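Local coordinates for uncharacterized metal-dependent hydrolase (Pyrococcus horikoshii, PDB 3IGH), which is uncharacterised but, as an amidohydrolase-family protein, probably hydrolyses carbon-nitrogen bonds other than peptide bonds, at residues 12-18 with 472-476; 79-83 with 103-108; 100-104 with 180-185. All blocks are in the same frame, centred on the assembly; numbering follows the deposited sequence. Where two conformers were deposited one is given.

Contact 1: 12-18 with 472-476; sequences YTSFNPL and RDPLV. With SO4 (sulfate ion), chain N; SO4 (sulfate ion), chain D; SO4 (sulfate ion), chain T.
The backbones of 12-18 and 472-476 stay well apart, with Tyr12 and Asp473 9.3 Å between their CA atoms, so side chains alone bridge them. The Tyr12 ring, set beside its own backbone N (chi1 -71°), reaches across to the C-terminal loop. Its hydroxyl OH lies 2.7 Å from Asp473 OD2, a weak hydrogen bond. The same OD2 accepts from Leu475 N, an Asx turn that fixes the carboxylate. Pro474 CD meets Tyr12 CE2 at 3.9 Å, and Leu475 CD1 meets Tyr12 CE1. The Leu475 fork spreads: CD1 also touches Leu18 CD1 at 3.9 Å, while CD2 reaches Phe15 CE1. Helix 436-450 closes in on Phe15 and Leu475 through Leu440. Arg472 turns to a sulfate, probably from the crystallisation liquor, with NE 3.0 Å from its O4 and NH2 2.8 Å from its O2. NH1 binds a second sulfate. An alanine at Arg472 is likely to leave both ions without their guanidinium partner and the carbonyl of His481, in the C-terminal histidine tag, without its NH2 donor. Apolar packing around Leu475 thus carries most of the contact between strand 10-14 plus the turn after it and the 472-476 loop; the weak Tyr12-Asp473 bond adds one polar link.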
loop_
_atom_site.group_PDB
_atom_site.type_symbol
_atom_site.label_atom_id
_atom_site.label_comp_id
_atom_site.label_asym_id
_atom_site.label_seq_id
_atom_site.Cartn_x
_atom_site.Cartn_y
_atom_site.Cartn_z
ATOM N N TYR A 12 1.648 5.311 -31.393
ATOM C CA TYR A 12 0.315 5.846 -31.098
ATOM C C TYR A 12 0.249 6.171 -29.614
ATOM O O TYR A 12 0.441 5.291 -28.780
ATOM C CB TYR A 12 -0.773 4.825 -31.456
ATOM C CG TYR A 12 -0.948 4.624 -32.944
ATOM C CD1 TYR A 12 -1.784 5.456 -33.678
ATOM C CD2 TYR A 12 -0.267 3.611 -33.620
ATOM C CE1 TYR A 12 -1.948 5.286 -35.046
ATOM C CE2 TYR A 12 -0.422 3.434 -34.991
ATOM C CZ TYR A 12 -1.267 4.278 -35.696
ATOM O OH TYR A 12 -1.436 4.124 -37.057
ATOM N N THR A 13 -0.006 7.434 -29.289
ATOM C CA THR A 13 -0.062 7.856 -27.895
ATOM C C THR A 13 -1.493 7.944 -27.402
ATOM O O THR A 13 -1.730 7.928 -26.200
ATOM C CB THR A 13 0.627 9.224 -27.651
ATOM O OG1 THR A 13 -0.130 10.271 -28.272
ATOM C CG2 THR A 13 2.062 9.220 -28.182
ATOM N N SER A 14 -2.435 8.048 -28.337
ATOM C CA SER A 14 -3.855 8.192 -28.013
ATOM C C SER A 14 -4.674 7.726 -29.213
ATOM O O SER A 14 -4.225 7.845 -30.357
ATOM C CB SER A 14 -4.166 9.657 -27.679
ATOM O OG SER A 14 -5.524 9.838 -27.348
ATOM N N PHE A 15 -5.860 7.180 -28.955
ATOM C CA PHE A 15 -6.727 6.701 -30.037
ATOM C C PHE A 15 -7.933 7.619 -30.263
ATOM O O PHE A 15 -8.327 7.847 -31.406
ATOM C CB PHE A 15 -7.178 5.254 -29.798
ATOM C CG PHE A 15 -6.088 4.236 -29.990
ATOM C CD1 PHE A 15 -5.570 3.974 -31.259
ATOM C CD2 PHE A 15 -5.591 3.525 -28.904
ATOM C CE1 PHE A 15 -4.556 3.033 -31.439
ATOM C CE2 PHE A 15 -4.577 2.572 -29.078
ATOM C CZ PHE A 15 -4.063 2.329 -30.344
ATOM N N ASN A 16 -8.515 8.115 -29.171
ATOM C CA ASN A 16 -9.558 9.143 -29.207
ATOM C C ASN A 16 -9.114 10.328 -28.352
ATOM O O ASN A 16 -9.238 10.274 -27.129
ATOM C CB ASN A 16 -10.887 8.611 -28.651
ATOM C CG ASN A 16 -11.628 7.703 -29.621
ATOM O OD1 ASN A 16 -11.159 7.417 -30.724
ATOM N ND2 ASN A 16 -12.805 7.247 -29.205
ATOM N N PRO A 17 -8.576 11.399 -28.976
ATOM C CA PRO A 17 -8.330 11.643 -30.403
ATOM C C PRO A 17 -7.089 10.904 -30.888
ATOM O O PRO A 17 -6.224 10.568 -30.082
ATOM C CB PRO A 17 -8.073 13.158 -30.467
ATOM C CG PRO A 17 -8.306 13.687 -29.077
ATOM C CD PRO A 17 -8.121 12.535 -28.158
ATOM N N LEU A 18 -7.006 10.637 -32.186
ATOM C CA LEU A 18 -5.853 9.925 -32.710
ATOM C C LEU A 18 -4.616 10.822 -32.679
ATOM O O LEU A 18 -4.617 11.903 -33.265
ATOM C CB LEU A 18 -6.123 9.407 -34.122
ATOM C CG LEU A 18 -5.034 8.500 -34.701
ATOM C CD1 LEU A 18 -5.060 7.113 -34.059
ATOM C CD2 LEU A 18 -5.206 8.397 -36.200
ATOM N N ARG A 472 3.010 -4.234 -37.388
ATOM C CA ARG A 472 2.121 -3.506 -38.283
ATOM C C ARG A 472 1.219 -2.523 -37.542
ATOM O O ARG A 472 1.047 -2.618 -36.323
ATOM C CB ARG A 472 1.256 -4.487 -39.065
ATOM C CG ARG A 472 2.006 -5.381 -40.047
ATOM C CD ARG A 472 1.167 -6.590 -40.419
ATOM N NE ARG A 472 0.881 -7.434 -39.261
ATOM C CZ ARG A 472 0.142 -8.539 -39.301
ATOM N NH1 ARG A 472 -0.400 -8.939 -40.442
ATOM N NH2 ARG A 472 -0.061 -9.244 -38.195
ATOM N N ASP A 473 0.668 -1.578 -38.303
ATOM C CA ASP A 473 -0.302 -0.585 -37.845
ATOM C C ASP A 473 -1.555 -1.313 -37.360
ATOM O O ASP A 473 -2.273 -1.896 -38.180
ATOM C CB ASP A 473 -0.621 0.344 -39.029
ATOM C CG ASP A 473 -1.624 1.454 -38.701
ATOM O OD1 ASP A 473 -1.886 2.273 -39.613
ATOM O OD2 ASP A 473 -2.147 1.539 -37.567
ATOM N N PRO A 474 -1.841 -1.253 -36.033
ATOM C CA PRO A 474 -2.949 -2.017 -35.436
ATOM C C PRO A 474 -4.324 -1.637 -35.983
ATOM O O PRO A 474 -5.250 -2.446 -35.928
ATOM C CB PRO A 474 -2.866 -1.662 -33.945
ATOM C CG PRO A 474 -2.135 -0.358 -33.899
ATOM C CD PRO A 474 -1.138 -0.444 -35.017
ATOM N N LEU A 475 -4.441 -0.422 -36.518
ATOM C CA LEU A 475 -5.688 0.071 -37.091
ATOM C C LEU A 475 -6.015 -0.541 -38.461
ATOM O O LEU A 475 -7.118 -0.368 -38.983
ATOM C CB LEU A 475 -5.628 1.595 -37.214
ATOM C CG LEU A 475 -5.406 2.397 -35.930
ATOM C CD1 LEU A 475 -5.361 3.878 -36.254
ATOM C CD2 LEU A 475 -6.507 2.106 -34.919
ATOM N N VAL A 476 -5.060 -1.280 -39.016
ATOM C CA VAL A 476 -5.072 -1.649 -40.422
ATOM C C VAL A 476 -4.930 -3.169 -40.607
ATOM O O VAL A 476 -5.070 -3.698 -41.718
ATOM C CB VAL A 476 -4.001 -0.774 -41.162
ATOM C CG1 VAL A 476 -2.981 -1.579 -41.961
ATOM C CG2 VAL A 476 -4.672 0.333 -41.967
HETATM S S SO4 N . -9.551 12.281 -34.237
HETATM O O1 SO4 N . -9.814 12.793 -35.578
HETATM O O2 SO4 N . -9.567 10.823 -34.275
HETATM O O3 SO4 N . -8.238 12.740 -33.799
HETATM O O4 SO4 N . -10.572 12.767 -33.312
HETATM S S SO4 D . 1.675 -7.751 -35.348
HETATM O O1 SO4 D . 3.004 -7.531 -34.787
HETATM O O2 SO4 D . 1.588 -9.103 -35.892
HETATM O O3 SO4 D . 0.683 -7.618 -34.290
HETATM O O4 SO4 D . 1.402 -6.754 -36.383
HETATM S S SO4 T . -1.078 -12.200 -41.850
HETATM O O1 SO4 T . 0.247 -11.616 -41.658
HETATM O O2 SO4 T . -1.333 -13.181 -40.797
HETATM O O3 SO4 T . -2.091 -11.149 -41.800
HETATM O O4 SO4 T . -1.138 -12.863 -43.151
#

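Contact 2: 79-83 with 103-108; sequences MVDLR and IFGFGW
Val80 and Phe106 join two parallel strands, 80-81 and 103-108, through a ladder of backbone hydrogen bonds. Val80 N gives to Phe104 O at 2.9 Å, Phe106 N to Val80 O at 3.0 Å, and Leu82 N to Phe106 O at 2.8 Å. With helix 88-96 between them in sequence, the strands form a beta-alpha-beta unit, and 80-81 is an outermost strand of its sheet within the chain.

The packing is tight on the side of Val80 and Leu82. Val80 CG2 meets Ile103 CG2, and Leu82 CD1 touches the edge of the Trp108 indole at CD1, 3.8 Å away. Helix 88-96 covers this side, with Leu95 on Val80 and Ile103 and Leu91 on Trp108. Trp108 NE1 is held by Ile131 O. Gly105 lies beneath Leu82, where a CB would sit tightly against CD1. Phe106 is packed closely too. Its CG stands between the backbone N and the carbonyl carbon (chi1 78°), which swings the ring toward 79-83. Met79 CB comes to the ring edge, and its SD is 4.9 Å from the Phe106 ring centroid, an oblique Met-aromatic contact.

The solvent side is the outer end of this ring. The Asp81 carboxylate is turned only 18° from the ring plane, with OD1 3.6 Å from Phe106 CZ. Arg83, exposed to solvent, offers one guanidinium face to Phe106 CE1. It grips Asp81 side-on, NE to OD1 and NH2 to OD2, the latter pair 2.8 Å apart. Arg83 N also gives to Asp81 OD1 in an Asx turn. At Gly107 a side chain would collide with Arg83 CG.

Apolar packing therefore holds the strands together and against their helix, while at the rim the charges of Asp81 and Arg83 would largely balance each other beside the aromatic ring.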
loop_
_atom_site.group_PDB
_atom_site.type_symbol
_atom_site.label_atom_id
_atom_site.label_comp_id
_atom_site.label_asym_id
_atom_site.label_seq_id
_atom_site.Cartn_x
_atom_site.Cartn_y
_atom_site.Cartn_z
ATOM N N MET A 79 -6.226 -26.524 -15.386
ATOM C CA MET A 79 -7.304 -27.518 -15.346
ATOM C C MET A 79 -7.195 -28.525 -16.490
ATOM O O MET A 79 -6.644 -28.221 -17.549
ATOM C CB MET A 79 -8.672 -26.828 -15.431
ATOM C CG MET A 79 -9.310 -26.487 -14.106
ATOM S SD MET A 79 -10.938 -25.745 -14.337
ATOM C CE MET A 79 -11.584 -25.824 -12.678
ATOM N N VAL A 80 -7.732 -29.722 -16.263
ATOM C CA VAL A 80 -7.887 -30.716 -17.319
ATOM C C VAL A 80 -9.110 -30.370 -18.174
ATOM O O VAL A 80 -10.228 -30.213 -17.664
ATOM C CB VAL A 80 -8.011 -32.160 -16.749
ATOM C CG1 VAL A 80 -8.103 -33.184 -17.878
ATOM C CG2 VAL A 80 -6.816 -32.491 -15.860
ATOM N N ASP A 81 -8.882 -30.252 -19.479
ATOM C CA ASP A 81 -9.932 -29.932 -20.437
ATOM C C ASP A 81 -10.642 -31.225 -20.870
ATOM O O ASP A 81 -10.056 -32.066 -21.556
ATOM C CB ASP A 81 -9.311 -29.208 -21.641
ATOM C CG ASP A 81 -10.348 -28.611 -22.583
ATOM O OD1 ASP A 81 -11.561 -28.866 -22.420
ATOM O OD2 ASP A 81 -9.938 -27.869 -23.500
ATOM N N LEU A 82 -11.909 -31.355 -20.477
ATOM C CA LEU A 82 -12.712 -32.541 -20.773
ATOM C C LEU A 82 -13.733 -32.313 -21.886
ATOM O O LEU A 82 -14.573 -33.178 -22.150
ATOM C CB LEU A 82 -13.424 -33.044 -19.509
ATOM C CG LEU A 82 -12.570 -33.313 -18.264
ATOM C CD1 LEU A 82 -13.468 -33.534 -17.049
ATOM C CD2 LEU A 82 -11.625 -34.495 -18.470
ATOM N N ARG A 83 -13.663 -31.153 -22.536
ATOM C CA ARG A 83 -14.557 -30.854 -23.653
ATOM C C ARG A 83 -14.284 -31.825 -24.790
ATOM O O ARG A 83 -13.129 -32.094 -25.120
ATOM C CB ARG A 83 -14.362 -29.420 -24.142
ATOM C CG ARG A 83 -14.861 -28.365 -23.176
ATOM C CD ARG A 83 -14.565 -26.977 -23.700
ATOM N NE ARG A 83 -13.127 -26.755 -23.827
ATOM C CZ ARG A 83 -12.581 -25.611 -24.218
ATOM N NH1 ARG A 83 -13.348 -24.577 -24.529
ATOM N NH2 ARG A 83 -11.265 -25.498 -24.295
ATOM N N ILE A 103 -6.741 -32.632 -8.719
ATOM C CA ILE A 103 -6.999 -32.603 -10.150
ATOM C C ILE A 103 -8.345 -31.944 -10.407
ATOM O O ILE A 103 -9.397 -32.501 -10.086
ATOM C CB ILE A 103 -6.938 -34.020 -10.785
ATOM C CG1 ILE A 103 -5.621 -34.731 -10.419
ATOM C CG2 ILE A 103 -7.125 -33.939 -12.303
ATOM C CD1 ILE A 103 -4.335 -33.983 -10.822
ATOM N N PHE A 104 -8.291 -30.736 -10.960
ATOM C CA PHE A 104 -9.487 -29.991 -11.330
ATOM C C PHE A 104 -9.707 -30.149 -12.832
ATOM O O PHE A 104 -8.761 -30.074 -13.617
ATOM C CB PHE A 104 -9.345 -28.502 -10.980
ATOM C CG PHE A 104 -9.396 -28.203 -9.503
ATOM C CD1 PHE A 104 -10.606 -28.227 -8.812
ATOM C CD2 PHE A 104 -8.236 -27.863 -8.811
ATOM C CE1 PHE A 104 -10.658 -27.935 -7.447
ATOM C CE2 PHE A 104 -8.276 -27.568 -7.445
ATOM C CZ PHE A 104 -9.491 -27.605 -6.764
ATOM N N GLY A 105 -10.955 -30.375 -13.220
ATOM C CA GLY A 105 -11.306 -30.512 -14.620
ATOM C C GLY A 105 -12.556 -29.728 -14.951
ATOM O O GLY A 105 -13.293 -29.313 -14.055
ATOM N N PHE A 106 -12.806 -29.542 -16.243
ATOM C CA PHE A 106 -13.978 -28.783 -16.690
ATOM C C PHE A 106 -14.421 -29.245 -18.075
ATOM O O PHE A 106 -13.630 -29.802 -18.840
ATOM C CB PHE A 106 -13.681 -27.264 -16.716
ATOM C CG PHE A 106 -12.882 -26.816 -17.922
ATOM C CD1 PHE A 106 -13.525 -26.303 -19.055
ATOM C CD2 PHE A 106 -11.496 -26.916 -17.930
ATOM C CE1 PHE A 106 -12.794 -25.911 -20.175
ATOM C CE2 PHE A 106 -10.759 -26.512 -19.036
ATOM C CZ PHE A 106 -11.409 -26.016 -20.164
ATOM N N GLY A 107 -15.686 -28.979 -18.390
ATOM C CA GLY A 107 -16.162 -29.072 -19.761
ATOM C C GLY A 107 -16.778 -30.378 -20.221
ATOM O O GLY A 107 -17.134 -30.492 -21.394
ATOM N N TRP A 108 -16.920 -31.361 -19.329
ATOM C CA TRP A 108 -17.537 -32.635 -19.730
ATOM C C TRP A 108 -19.030 -32.472 -19.967
ATOM O O TRP A 108 -19.659 -31.563 -19.431
ATOM C CB TRP A 108 -17.263 -33.775 -18.721
ATOM C CG TRP A 108 -17.838 -33.558 -17.338
ATOM C CD1 TRP A 108 -17.166 -33.071 -16.254
ATOM C CD2 TRP A 108 -19.180 -33.823 -16.890
ATOM N NE1 TRP A 108 -18.001 -32.998 -15.171
ATOM C CE2 TRP A 108 -19.239 -33.465 -15.524
ATOM C CE3 TRP A 108 -20.334 -34.331 -17.503
ATOM C CZ2 TRP A 108 -20.409 -33.588 -14.765
ATOM C CZ3 TRP A 108 -21.495 -34.452 -16.746
ATOM C CH2 TRP A 108 -21.523 -34.088 -15.391
#

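Contact 3: 100-104 with 180-185; sequences GRIIF and VLTVED. With SO4 (sulfate ion), chain F; SO4 (sulfate ion), chain M.
Arg101 and Asp185 make the charged part of this contact, an end-on salt bridge. Arg101 NH1 gives to Asp185 OD1 at 3.0 Å, and Arg101 NH2 gives to Asp185 OD2 at 2.6 Å. Both bonds are nearly straight, and each oxygen uses its syn lone pair. The guanidinium and carboxylate planes are almost coplanar, 2° apart. The arginine chain leaves its backbone with CG opposite N (chi1 -159°), runs out extended and then bends at chi3 to bring both terminal nitrogens onto the acid. Val180 O lies near the guanidinium plane beyond NH2, 3.5 Å from Arg101 NH2, in a different direction from Asp185 OD2. Arg101 was deposited in two conformers, so the pairing described belongs to one of them.

Hydrogen bonds within 180-185 hold the acid in place. Thr182 is the N-cap of helix 183-199. Its OG1 accepts from Asp185 N at 3.1 Å, while Thr182 N gives to Asp185 OD2 at 3.0 Å. Together they form a capping box at the turn between helix 166-180 and helix 183-199. OD2 thus takes two donors, one from each segment, and the one from Thr182 N arrives from above the carboxylate plane. The backbone N of Val183 binds a sulfate, probably from the crystallisation liquor, at this helix start. Another sulfate is held by Gly100 N.

The apolar contacts lie on the strand side of the salt bridge. Ile102 CD1 presses on Val180 CG1 at 3.5 Å. Phe104 CE2 approaches Leu181 CD2 obliquely at 4.2 Å. Ile102 also lays its CG2 over one face of the Phe104 ring, 3.6 Å above its plane and offset toward the rim. Met75 of helix 70-78 and Ile176 of helix 166-180 each touch both Phe104 and Leu181.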
loop_
_atom_site.group_PDB
_atom_site.type_symbol
_atom_site.label_atom_id
_atom_site.label_comp_id
_atom_site.label_asym_id
_atom_site.label_seq_id
_atom_site.Cartn_x
_atom_site.Cartn_y
_atom_site.Cartn_z
ATOM N N GLY A 100 -0.541 -32.042 -10.273
ATOM C CA GLY A 100 -0.841 -31.289 -9.065
ATOM C C GLY A 100 -1.482 -32.091 -7.949
ATOM O O GLY A 100 -1.840 -33.259 -8.130
ATOM N N ARG A 101 -1.621 -31.430 -6.801
ATOM C CA ARG A 101 -2.181 -32.024 -5.594
ATOM C C ARG A 101 -3.632 -32.458 -5.803
ATOM O O ARG A 101 -4.010 -33.587 -5.473
ATOM C CB ARG A 101 -2.094 -30.998 -4.469
ATOM C CG ARG A 101 -2.151 -31.538 -3.058
ATOM C CD ARG A 101 -1.733 -30.449 -2.067
ATOM N NE ARG A 101 -2.758 -29.415 -1.889
ATOM C CZ ARG A 101 -2.743 -28.207 -2.454
ATOM N NH1 ARG A 101 -1.751 -27.833 -3.267
ATOM N NH2 ARG A 101 -3.740 -27.366 -2.204
ATOM N N ILE A 102 -4.436 -31.554 -6.353
ATOM C CA ILE A 102 -5.843 -31.818 -6.623
ATOM C C ILE A 102 -6.028 -31.680 -8.121
ATOM O O ILE A 102 -5.515 -30.733 -8.723
ATOM C CB ILE A 102 -6.753 -30.808 -5.898
ATOM C CG1 ILE A 102 -6.547 -30.894 -4.389
ATOM C CG2 ILE A 102 -8.221 -31.059 -6.207
ATOM C CD1 ILE A 102 -6.622 -29.573 -3.745
ATOM N N ILE A 103 -6.741 -32.632 -8.719
ATOM C CA ILE A 103 -6.999 -32.603 -10.150
ATOM C C ILE A 103 -8.345 -31.944 -10.407
ATOM O O ILE A 103 -9.397 -32.501 -10.086
ATOM C CB ILE A 103 -6.938 -34.020 -10.785
ATOM C CG1 ILE A 103 -5.621 -34.731 -10.419
ATOM C CG2 ILE A 103 -7.125 -33.939 -12.303
ATOM C CD1 ILE A 103 -4.335 -33.983 -10.822
ATOM N N PHE A 104 -8.291 -30.736 -10.960
ATOM C CA PHE A 104 -9.487 -29.991 -11.330
ATOM C C PHE A 104 -9.707 -30.149 -12.832
ATOM O O PHE A 104 -8.761 -30.074 -13.617
ATOM C CB PHE A 104 -9.345 -28.502 -10.980
ATOM C CG PHE A 104 -9.396 -28.203 -9.503
ATOM C CD1 PHE A 104 -10.606 -28.227 -8.812
ATOM C CD2 PHE A 104 -8.236 -27.863 -8.811
ATOM C CE1 PHE A 104 -10.658 -27.935 -7.447
ATOM C CE2 PHE A 104 -8.276 -27.568 -7.445
ATOM C CZ PHE A 104 -9.491 -27.605 -6.764
ATOM N N VAL A 180 -9.638 -25.259 0.920
ATOM C CA VAL A 180 -8.873 -26.292 0.216
ATOM C C VAL A 180 -7.602 -25.746 -0.459
ATOM O O VAL A 180 -6.514 -26.325 -0.338
ATOM C CB VAL A 180 -9.776 -27.066 -0.793
ATOM C CG1 VAL A 180 -8.974 -28.044 -1.588
ATOM C CG2 VAL A 180 -10.919 -27.787 -0.067
ATOM N N LEU A 181 -7.741 -24.625 -1.163
ATOM C CA LEU A 181 -6.601 -23.969 -1.777
ATOM C C LEU A 181 -5.829 -23.212 -0.710
ATOM O O LEU A 181 -6.431 -22.644 0.202
ATOM C CB LEU A 181 -7.061 -23.016 -2.891
ATOM C CG LEU A 181 -7.765 -23.633 -4.110
ATOM C CD1 LEU A 181 -8.249 -22.521 -5.054
ATOM C CD2 LEU A 181 -6.846 -24.618 -4.843
ATOM N N THR A 182 -4.501 -23.236 -0.814
ATOM C CA THR A 182 -3.631 -22.483 0.098
ATOM C C THR A 182 -3.211 -21.185 -0.564
ATOM O O THR A 182 -3.383 -21.032 -1.773
ATOM C CB THR A 182 -2.345 -23.261 0.417
ATOM O OG1 THR A 182 -1.593 -23.432 -0.789
ATOM C CG2 THR A 182 -2.670 -24.632 1.027
ATOM N N VAL A 183 -2.634 -20.264 0.213
ATOM C CA VAL A 183 -2.054 -19.041 -0.351
ATOM C C VAL A 183 -1.023 -19.358 -1.442
ATOM O O VAL A 183 -1.013 -18.706 -2.497
ATOM C CB VAL A 183 -1.453 -18.115 0.747
ATOM C CG1 VAL A 183 -0.754 -16.900 0.126
ATOM C CG2 VAL A 183 -2.558 -17.658 1.687
ATOM N N GLU A 184 -0.200 -20.386 -1.203
ATOM C CA GLU A 184 0.804 -20.817 -2.179
ATOM C C GLU A 184 0.165 -21.225 -3.514
ATOM O O GLU A 184 0.728 -20.955 -4.579
ATOM C CB GLU A 184 1.671 -21.962 -1.627
ATOM C CG GLU A 184 2.232 -21.730 -0.224
ATOM C CD GLU A 184 1.334 -22.292 0.870
ATOM O OE1 GLU A 184 0.559 -21.509 1.465
ATOM O OE2 GLU A 184 1.395 -23.519 1.125
ATOM N N ASP A 185 -1.007 -21.867 -3.456
ATOM C CA ASP A 185 -1.767 -22.213 -4.667
ATOM C C ASP A 185 -2.196 -20.958 -5.429
ATOM O O ASP A 185 -2.056 -20.891 -6.652
ATOM C CB ASP A 185 -3.018 -23.017 -4.335
ATOM C CG ASP A 185 -2.699 -24.410 -3.829
ATOM O OD1 ASP A 185 -1.645 -24.969 -4.194
ATOM O OD2 ASP A 185 -3.512 -24.935 -3.059
HETATM S S SO4 F . -2.634 -21.291 3.908
HETATM O O1 SO4 F . -1.239 -20.995 3.602
HETATM O O2 SO4 F . -2.825 -22.733 3.990
HETATM O O3 SO4 F . -2.988 -20.675 5.181
HETATM O O4 SO4 F . -3.477 -20.738 2.871
HETATM S S SO4 M . 2.269 -34.134 -9.560
HETATM O O1 SO4 M . 3.127 -35.262 -9.208
HETATM O O2 SO4 M . 1.437 -34.497 -10.702
HETATM O O3 SO4 M . 1.417 -33.801 -8.423
HETATM O O4 SO4 M . 3.092 -32.979 -9.909
#

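How the contacts relate
From the N terminus, the chain first enters contact 1 at 12-18, whose partner 472-476 comes only near the C terminus. That pairing closes a loop of 453 residues, and contacts 2 and 3 both nest inside it. Contact 2 closes a short loop round helix 88-96. Contact 3 begins on the stretch where contact 2 ends: they share Ile103 and Phe104, and their centres are about 15 Å apart. Through strand 103-108, the edge strand 80-81 and the junction of helices 166-180 and 183-199 are tied to the same sheet. Contact 1 instead joins the two chain ends, its centre about 39 Å from that of contact 2 and across the chain's centre from contact 3.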